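Long-range contact in Medium/long-chain acyl-CoA thioesterase YigI (Shewanella oneidensis, PDB 3E8P), which probably hydrolyses medium- and long-chain fatty acyl-CoA thioesters to the free fatty acid and coenzyme A: residues 12-24 / 90-102. Residues are numbered along the deposited sequence; the frame is centred on the assembly and turned at random.
Sequences SNPIQAEVLKRVA and VASRDDWTIEELQ
Ile-15 and Val-19, on helix 14-24, face Ile-98 and Leu-101 on helix 98-102, the two short axes running 42° apart and approaching to 10.3 Å. In this hotdog-fold thioesterase the contact packs the N-terminal helix against the end of the long helix 70-90, the turn that follows it and the start of helix 98-107. Branched aliphatic residues suit the buried centre. Val-19 and Val-90 meet tip to tip, CG2 to CG2, while CD1 of Leu-101 comes in at about a right angle, 3.9 Å from CG2 of Val-19. Leu-20 adds CD2 beside CG2 of Val-90 and also touches Tyr-44 and Ile-46. CG2 of Ile-15, set anti to its backbone N, reaches 3.6 Å from Trp-96 O. Within 90-102, Leu-101 also lays CD2 over the centre of one indole face of Trp-96, with CB of Arg-93 against the opposite face. A capping box of Thr-97 and Glu-100 caps the start of helix 98-102, Thr-97 N reaching Glu-100 OE1 at 2.9 Å. Gln-16 suits a buried place beside a helix end, since its amide offers both a donor and an acceptor. Its OE1 accepts from Asn-13 N at 3.1 Å, and its NE2 donates to Val-90 O at 2.7 Å, a bent bond of 136° with the donor tilted 31° from the carbonyl plane.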
ATOM      1  N   SER A  12     -23.991  23.490  -3.356  1.00 70.68           N
ATOM      2  CA  SER A  12     -24.499  22.528  -2.335  1.00 71.18           C
ATOM      3  C   SER A  12     -25.820  23.000  -1.743  1.00 71.23           C
ATOM      4  O   SER A  12     -25.924  24.138  -1.282  1.00 71.50           O
ATOM      5  CB  SER A  12     -23.481  22.368  -1.205  1.00 70.89           C
ATOM      6  OG  SER A  12     -23.316  23.587  -0.503  1.00 71.61           O
ATOM      7  N   ASN A  13     -26.823  22.125  -1.755  1.00 71.24           N
ATOM      8  CA  ASN A  13     -28.134  22.456  -1.203  1.00 70.77           C
ATOM      9  C   ASN A  13     -28.021  22.633   0.312  1.00 69.92           C
ATOM     10  O   ASN A  13     -26.973  22.361   0.898  1.00 69.26           O
ATOM     11  CB  ASN A  13     -29.145  21.356  -1.526  1.00 72.56           C
ATOM     12  CG  ASN A  13     -28.741  20.005  -0.968  1.00 73.33           C
ATOM     13  OD1 ASN A  13     -28.285  19.127  -1.702  1.00 74.02           O
ATOM     14  ND2 ASN A  13     -28.907  19.833   0.340  1.00 73.86           N
ATOM     15  N   PRO A  14     -29.103  23.083   0.970  1.00 68.71           N
ATOM     16  CA  PRO A  14     -29.071  23.283   2.424  1.00 67.51           C
ATOM     17  C   PRO A  14     -28.721  22.067   3.288  1.00 65.76           C
ATOM     18  O   PRO A  14     -27.940  22.185   4.231  1.00 65.23           O
ATOM     19  CB  PRO A  14     -30.462  23.843   2.725  1.00 67.52           C
ATOM     20  CG  PRO A  14     -31.309  23.257   1.643  1.00 67.95           C
ATOM     21  CD  PRO A  14     -30.433  23.414   0.429  1.00 68.32           C
ATOM     22  N   ILE A  15     -29.289  20.906   2.974  1.00 64.34           N
ATOM     23  CA  ILE A  15     -29.009  19.700   3.755  1.00 62.46           C
ATOM     24  C   ILE A  15     -27.519  19.349   3.744  1.00 60.65           C
ATOM     25  O   ILE A  15     -26.900  19.173   4.797  1.00 60.04           O
ATOM     26  CB  ILE A  15     -29.810  18.481   3.229  1.00 63.28           C
ATOM     27  CG1 ILE A  15     -31.313  18.759   3.318  1.00 64.07           C
ATOM     28  CG2 ILE A  15     -29.472  17.241   4.040  1.00 63.46           C
ATOM     29  CD1 ILE A  15     -31.838  19.645   2.203  1.00 66.02           C
ATOM     30  N   GLN A  16     -26.952  19.257   2.547  1.00 58.37           N
ATOM     31  CA  GLN A  16     -25.544  18.929   2.378  1.00 56.81           C
ATOM     32  C   GLN A  16     -24.641  19.859   3.187  1.00 57.52           C
ATOM     33  O   GLN A  16     -23.791  19.403   3.951  1.00 56.60           O
ATOM     34  CB  GLN A  16     -25.167  19.004   0.896  1.00 54.55           C
ATOM     35  CG  GLN A  16     -25.959  18.067   0.009  1.00 52.08           C
ATOM     36  CD  GLN A  16     -25.597  18.211  -1.450  1.00 51.33           C
ATOM     37  OE1 GLN A  16     -25.558  19.319  -1.976  1.00 52.21           O
ATOM     38  NE2 GLN A  16     -25.338  17.092  -2.115  1.00 51.21           N
ATOM     39  N   ALA A  17     -24.838  21.163   3.014  1.00 57.62           N
ATOM     40  CA  ALA A  17     -24.039  22.167   3.706  1.00 58.02           C
ATOM     41  C   ALA A  17     -24.248  22.123   5.210  1.00 58.33           C
ATOM     42  O   ALA A  17     -23.363  22.501   5.976  1.00 58.97           O
ATOM     43  CB  ALA A  17     -24.375  23.555   3.176  1.00 58.18           C
ATOM     44  N   GLU A  18     -25.419  21.666   5.633  1.00 58.44           N
ATOM     45  CA  GLU A  18     -25.716  21.597   7.054  1.00 58.59           C
ATOM     46  C   GLU A  18     -24.948  20.455   7.718  1.00 57.69           C
ATOM     47  O   GLU A  18     -24.318  20.653   8.757  1.00 56.56           O
ATOM     48  CB  GLU A  18     -27.223  21.422   7.275  1.00 60.25           C
ATOM     49  CG  GLU A  18     -27.831  22.433   8.244  1.00 63.04           C
ATOM     50  CD  GLU A  18     -27.250  22.333   9.647  1.00 65.07           C
ATOM     51  OE1 GLU A  18     -27.462  21.293  10.310  1.00 65.18           O
ATOM     52  OE2 GLU A  18     -26.580  23.295  10.087  1.00 66.27           O
ATOM     53  N   VAL A  19     -24.993  19.266   7.117  1.00 56.98           N
ATOM     54  CA  VAL A  19     -24.292  18.116   7.680  1.00 56.71           C
ATOM     55  C   VAL A  19     -22.786  18.345   7.655  1.00 55.97           C
ATOM     56  O   VAL A  19     -22.078  17.944   8.577  1.00 54.02           O
ATOM     57  CB  VAL A  19     -24.624  16.801   6.924  1.00 57.23           C
ATOM     58  CG1 VAL A  19     -26.124  16.558   6.947  1.00 57.56           C
ATOM     59  CG2 VAL A  19     -24.112  16.861   5.498  1.00 58.48           C
ATOM     60  N   LEU A  20     -22.307  19.004   6.606  1.00 56.01           N
ATOM     61  CA  LEU A  20     -20.886  19.297   6.472  1.00 55.91           C
ATOM     62  C   LEU A  20     -20.428  20.220   7.588  1.00 55.55           C
ATOM     63  O   LEU A  20     -19.403  19.971   8.222  1.00 56.20           O
ATOM     64  CB  LEU A  20     -20.594  19.945   5.116  1.00 55.57           C
ATOM     65  CG  LEU A  20     -20.760  19.062   3.877  1.00 54.67           C
ATOM     66  CD1 LEU A  20     -20.782  19.934   2.636  1.00 54.46           C
ATOM     67  CD2 LEU A  20     -19.633  18.040   3.807  1.00 54.46           C
ATOM     68  N   LYS A  21     -21.188  21.282   7.836  1.00 55.33           N
ATOM     69  CA  LYS A  21     -20.829  22.223   8.888  1.00 56.38           C
ATOM     70  C   LYS A  21     -20.829  21.506  10.235  1.00 55.31           C
ATOM     71  O   LYS A  21     -19.993  21.778  11.098  1.00 54.67           O
ATOM     72  CB  LYS A  21     -21.811  23.400   8.921  1.00 58.73           C
ATOM     73  CG  LYS A  21     -21.396  24.518   9.879  1.00 62.30           C
ATOM     74  CD  LYS A  21     -22.381  25.688   9.884  1.00 65.62           C
ATOM     75  CE  LYS A  21     -22.358  26.471   8.575  1.00 67.10           C
ATOM     76  NZ  LYS A  21     -23.239  27.679   8.638  1.00 68.31           N
ATOM     77  N   ARG A  22     -21.772  20.587  10.405  1.00 54.95           N
ATOM     78  CA  ARG A  22     -21.880  19.814  11.638  1.00 54.74           C
ATOM     79  C   ARG A  22     -20.664  18.890  11.766  1.00 52.69           C
ATOM     80  O   ARG A  22     -20.040  18.815  12.823  1.00 52.39           O
ATOM     81  CB  ARG A  22     -23.173  18.988  11.624  1.00 57.24           C
ATOM     82  CG  ARG A  22     -23.296  17.962  12.749  1.00 60.82           C
ATOM     83  CD  ARG A  22     -23.623  18.604  14.093  1.00 64.79           C
ATOM     84  NE  ARG A  22     -23.284  17.727  15.217  1.00 67.16           N
ATOM     85  CZ  ARG A  22     -23.810  16.522  15.426  1.00 68.50           C
ATOM     86  NH1 ARG A  22     -24.718  16.031  14.591  1.00 69.27           N
ATOM     87  NH2 ARG A  22     -23.414  15.799  16.465  1.00 68.56           N
ATOM     88  N   VAL A  23     -20.330  18.197  10.681  1.00 50.44           N
ATOM     89  CA  VAL A  23     -19.193  17.286  10.680  1.00 49.74           C
ATOM     90  C   VAL A  23     -17.878  18.019  10.931  1.00 48.19           C
ATOM     91  O   VAL A  23     -17.017  17.525  11.655  1.00 46.06           O
ATOM     92  CB  VAL A  23     -19.088  16.523   9.346  1.00 49.98           C
ATOM     93  CG1 VAL A  23     -17.862  15.627   9.358  1.00 52.07           C
ATOM     94  CG2 VAL A  23     -20.337  15.695   9.122  1.00 49.46           C
ATOM     95  N   ALA A  24     -17.729  19.197  10.331  1.00 47.65           N
ATOM     96  CA  ALA A  24     -16.518  19.996  10.500  1.00 47.21           C
ATOM     97  C   ALA A  24     -16.332  20.376  11.966  1.00 47.28           C
ATOM     98  O   ALA A  24     -15.214  20.374  12.481  1.00 46.53           O
ATOM     99  CB  ALA A  24     -16.592  21.255   9.636  1.00 45.06           C
ATOM    100  N   VAL A  90     -21.542  12.863   0.272  1.00 38.30           N
ATOM    101  CA  VAL A  90     -22.579  13.876   0.437  1.00 39.19           C
ATOM    102  C   VAL A  90     -22.970  14.545  -0.887  1.00 41.42           C
ATOM    103  O   VAL A  90     -24.139  14.852  -1.118  1.00 41.10           O
ATOM    104  CB  VAL A  90     -22.125  14.982   1.416  1.00 37.76           C
ATOM    105  CG1 VAL A  90     -23.123  16.124   1.405  1.00 39.24           C
ATOM    106  CG2 VAL A  90     -21.998  14.421   2.817  1.00 35.65           C
ATOM    107  N   ALA A  91     -21.992  14.768  -1.754  1.00 43.43           N
ATOM    108  CA  ALA A  91     -22.249  15.419  -3.030  1.00 45.64           C
ATOM    109  C   ALA A  91     -22.747  14.481  -4.123  1.00 47.70           C
ATOM    110  O   ALA A  91     -23.109  14.936  -5.203  1.00 47.54           O
ATOM    111  CB  ALA A  91     -20.986  16.141  -3.505  1.00 46.30           C
ATOM    112  N   SER A  92     -22.777  13.181  -3.850  1.00 50.00           N
ATOM    113  CA  SER A  92     -23.215  12.221  -4.857  1.00 52.80           C
ATOM    114  C   SER A  92     -24.729  12.072  -5.008  1.00 56.32           C
ATOM    115  O   SER A  92     -25.197  11.449  -5.962  1.00 56.48           O
ATOM    116  CB  SER A  92     -22.606  10.843  -4.572  1.00 52.36           C
ATOM    117  OG  SER A  92     -23.109  10.297  -3.367  1.00 48.87           O
ATOM    118  N   ARG A  93     -25.495  12.638  -4.082  1.00 60.14           N
ATOM    119  CA  ARG A  93     -26.951  12.517  -4.147  1.00 64.28           C
ATOM    120  C   ARG A  93     -27.703  13.753  -3.661  1.00 66.47           C
ATOM    121  O   ARG A  93     -27.142  14.603  -2.969  1.00 66.75           O
ATOM    122  CB  ARG A  93     -27.406  11.299  -3.333  1.00 65.33           C
ATOM    123  CG  ARG A  93     -27.077   9.958  -3.965  1.00 67.60           C
ATOM    124  CD  ARG A  93     -27.239   8.821  -2.972  1.00 70.06           C
ATOM    125  NE  ARG A  93     -28.552   8.823  -2.338  1.00 72.73           N
ATOM    126  CZ  ARG A  93     -29.693   8.608  -2.981  1.00 74.45           C
ATOM    127  NH1 ARG A  93     -29.686   8.369  -4.288  1.00 74.70           N
ATOM    128  NH2 ARG A  93     -30.843   8.639  -2.318  1.00 74.64           N
ATOM    129  N   ASP A  94     -28.980  13.838  -4.030  1.00 68.89           N
ATOM    130  CA  ASP A  94     -29.839  14.951  -3.630  1.00 71.00           C
ATOM    131  C   ASP A  94     -30.924  14.470  -2.665  1.00 72.30           C
ATOM    132  O   ASP A  94     -31.453  15.249  -1.870  1.00 73.01           O
ATOM    133  CB  ASP A  94     -30.502  15.589  -4.853  1.00 71.47           C
ATOM    134  CG  ASP A  94     -29.513  16.313  -5.747  1.00 72.70           C
ATOM    135  OD1 ASP A  94     -28.838  17.245  -5.257  1.00 71.97           O
ATOM    136  OD2 ASP A  94     -29.415  15.953  -6.939  1.00 72.65           O
ATOM    137  N   ASP A  95     -31.244  13.181  -2.739  1.00 73.05           N
ATOM    138  CA  ASP A  95     -32.266  12.585  -1.888  1.00 73.31           C
ATOM    139  C   ASP A  95     -31.785  12.405  -0.451  1.00 72.84           C
ATOM    140  O   ASP A  95     -32.492  11.822   0.369  1.00 73.02           O
ATOM    141  CB  ASP A  95     -32.687  11.219  -2.441  1.00 75.18           C
ATOM    142  CG  ASP A  95     -32.975  11.253  -3.929  1.00 76.50           C
ATOM    143  OD1 ASP A  95     -32.021  11.445  -4.714  1.00 77.76           O
ATOM    144  OD2 ASP A  95     -34.154  11.086  -4.314  1.00 77.52           O
ATOM    145  N   TRP A  96     -30.586  12.895  -0.148  1.00 71.79           N
ATOM    146  CA  TRP A  96     -30.032  12.769   1.198  1.00 71.32           C
ATOM    147  C   TRP A  96     -30.893  13.443   2.263  1.00 71.12           C
ATOM    148  O   TRP A  96     -31.170  14.638   2.180  1.00 70.28           O
ATOM    149  CB  TRP A  96     -28.629  13.381   1.275  1.00 70.81           C
ATOM    150  CG  TRP A  96     -27.538  12.602   0.596  1.00 70.95           C
ATOM    151  CD1 TRP A  96     -26.595  13.098  -0.254  1.00 71.11           C
ATOM    152  CD2 TRP A  96     -27.244  11.205   0.748  1.00 71.09           C
ATOM    153  NE1 TRP A  96     -25.730  12.103  -0.641  1.00 71.04           N
ATOM    154  CE2 TRP A  96     -26.105  10.930  -0.040  1.00 71.50           C
ATOM    155  CE3 TRP A  96     -27.829  10.161   1.474  1.00 71.11           C
ATOM    156  CZ2 TRP A  96     -25.541   9.651  -0.122  1.00 71.28           C
ATOM    157  CZ3 TRP A  96     -27.267   8.887   1.392  1.00 71.17           C
ATOM    158  CH2 TRP A  96     -26.135   8.645   0.600  1.00 71.68           C
ATOM    159  N   THR A  97     -31.315  12.675   3.264  1.00 70.93           N
ATOM    160  CA  THR A  97     -32.093  13.237   4.360  1.00 71.34           C
ATOM    161  C   THR A  97     -31.084  13.391   5.494  1.00 71.35           C
ATOM    162  O   THR A  97     -30.118  12.630   5.574  1.00 71.39           O
ATOM    163  CB  THR A  97     -33.235  12.297   4.809  1.00 71.69           C
ATOM    164  OG1 THR A  97     -32.707  11.255   5.638  1.00 71.95           O
ATOM    165  CG2 THR A  97     -33.916  11.674   3.599  1.00 71.89           C
ATOM    166  N   ILE A  98     -31.297  14.366   6.367  1.00 71.37           N
ATOM    167  CA  ILE A  98     -30.370  14.614   7.462  1.00 71.81           C
ATOM    168  C   ILE A  98     -29.845  13.370   8.180  1.00 71.99           C
ATOM    169  O   ILE A  98     -28.636  13.147   8.226  1.00 71.71           O
ATOM    170  CB  ILE A  98     -30.983  15.549   8.514  1.00 72.99           C
ATOM    171  CG1 ILE A  98     -31.494  16.828   7.842  1.00 74.58           C
ATOM    172  CG2 ILE A  98     -29.938  15.890   9.568  1.00 72.55           C
ATOM    173  CD1 ILE A  98     -32.815  16.658   7.092  1.00 73.76           C
ATOM    174  N   GLU A  99     -30.738  12.562   8.742  1.00 72.18           N
ATOM    175  CA  GLU A  99     -30.310  11.364   9.465  1.00 71.99           C
ATOM    176  C   GLU A  99     -29.751  10.288   8.541  1.00 70.51           C
ATOM    177  O   GLU A  99     -28.953   9.449   8.962  1.00 69.95           O
ATOM    178  CB  GLU A  99     -31.468  10.786  10.288  1.00 74.03           C
ATOM    179  CG  GLU A  99     -32.626  10.234   9.471  1.00 75.72           C
ATOM    180  CD  GLU A  99     -33.754   9.714  10.349  1.00 78.06           C
ATOM    181  OE1 GLU A  99     -34.287  10.509  11.156  1.00 77.84           O
ATOM    182  OE2 GLU A  99     -34.104   8.517  10.233  1.00 77.64           O
ATOM    183  N   GLU A 100     -30.179  10.320   7.283  1.00 68.57           N
ATOM    184  CA  GLU A 100     -29.725   9.359   6.287  1.00 66.87           C
ATOM    185  C   GLU A 100     -28.215   9.537   6.095  1.00 65.48           C
ATOM    186  O   GLU A 100     -27.496   8.586   5.794  1.00 64.70           O
ATOM    187  CB  GLU A 100     -30.480   9.596   4.975  1.00 68.00           C
ATOM    188  CG  GLU A 100     -30.278   8.549   3.892  1.00 68.92           C
ATOM    189  CD  GLU A 100     -31.136   8.825   2.660  1.00 70.59           C
ATOM    190  OE1 GLU A 100     -31.092   9.965   2.143  1.00 69.40           O
ATOM    191  OE2 GLU A 100     -31.853   7.904   2.205  1.00 70.86           O
ATOM    192  N   LEU A 101     -27.739  10.763   6.283  1.00 64.04           N
ATOM    193  CA  LEU A 101     -26.320  11.056   6.154  1.00 62.88           C
ATOM    194  C   LEU A 101     -25.629  10.916   7.503  1.00 62.04           C
ATOM    195  O   LEU A 101     -24.432  10.655   7.569  1.00 61.34           O
ATOM    196  CB  LEU A 101     -26.103  12.469   5.599  1.00 62.30           C
ATOM    197  CG  LEU A 101     -26.197  12.613   4.077  1.00 62.19           C
ATOM    198  CD1 LEU A 101     -26.070  14.074   3.686  1.00 62.10           C
ATOM    199  CD2 LEU A 101     -25.100  11.794   3.419  1.00 61.67           C
ATOM    200  N   GLN A 102     -26.386  11.092   8.581  1.00 61.50           N
ATOM    201  CA  GLN A 102     -25.820  10.965   9.917  1.00 61.57           C
ATOM    202  C   GLN A 102     -25.564   9.493  10.220  1.00 60.23           C
ATOM    203  O   GLN A 102     -24.653   9.155  10.977  1.00 59.27           O
ATOM    204  CB  GLN A 102     -26.757  11.581  10.963  1.00 63.47           C
ATOM    205  CG  GLN A 102     -26.830  13.102  10.888  1.00 66.62           C
ATOM    206  CD  GLN A 102     -27.623  13.713  12.028  1.00 68.40           C
ATOM    207  OE1 GLN A 102     -28.829  13.478  12.159  1.00 69.40           O
ATOM    208  NE2 GLN A 102     -26.950  14.500  12.863  1.00 67.85           N
TER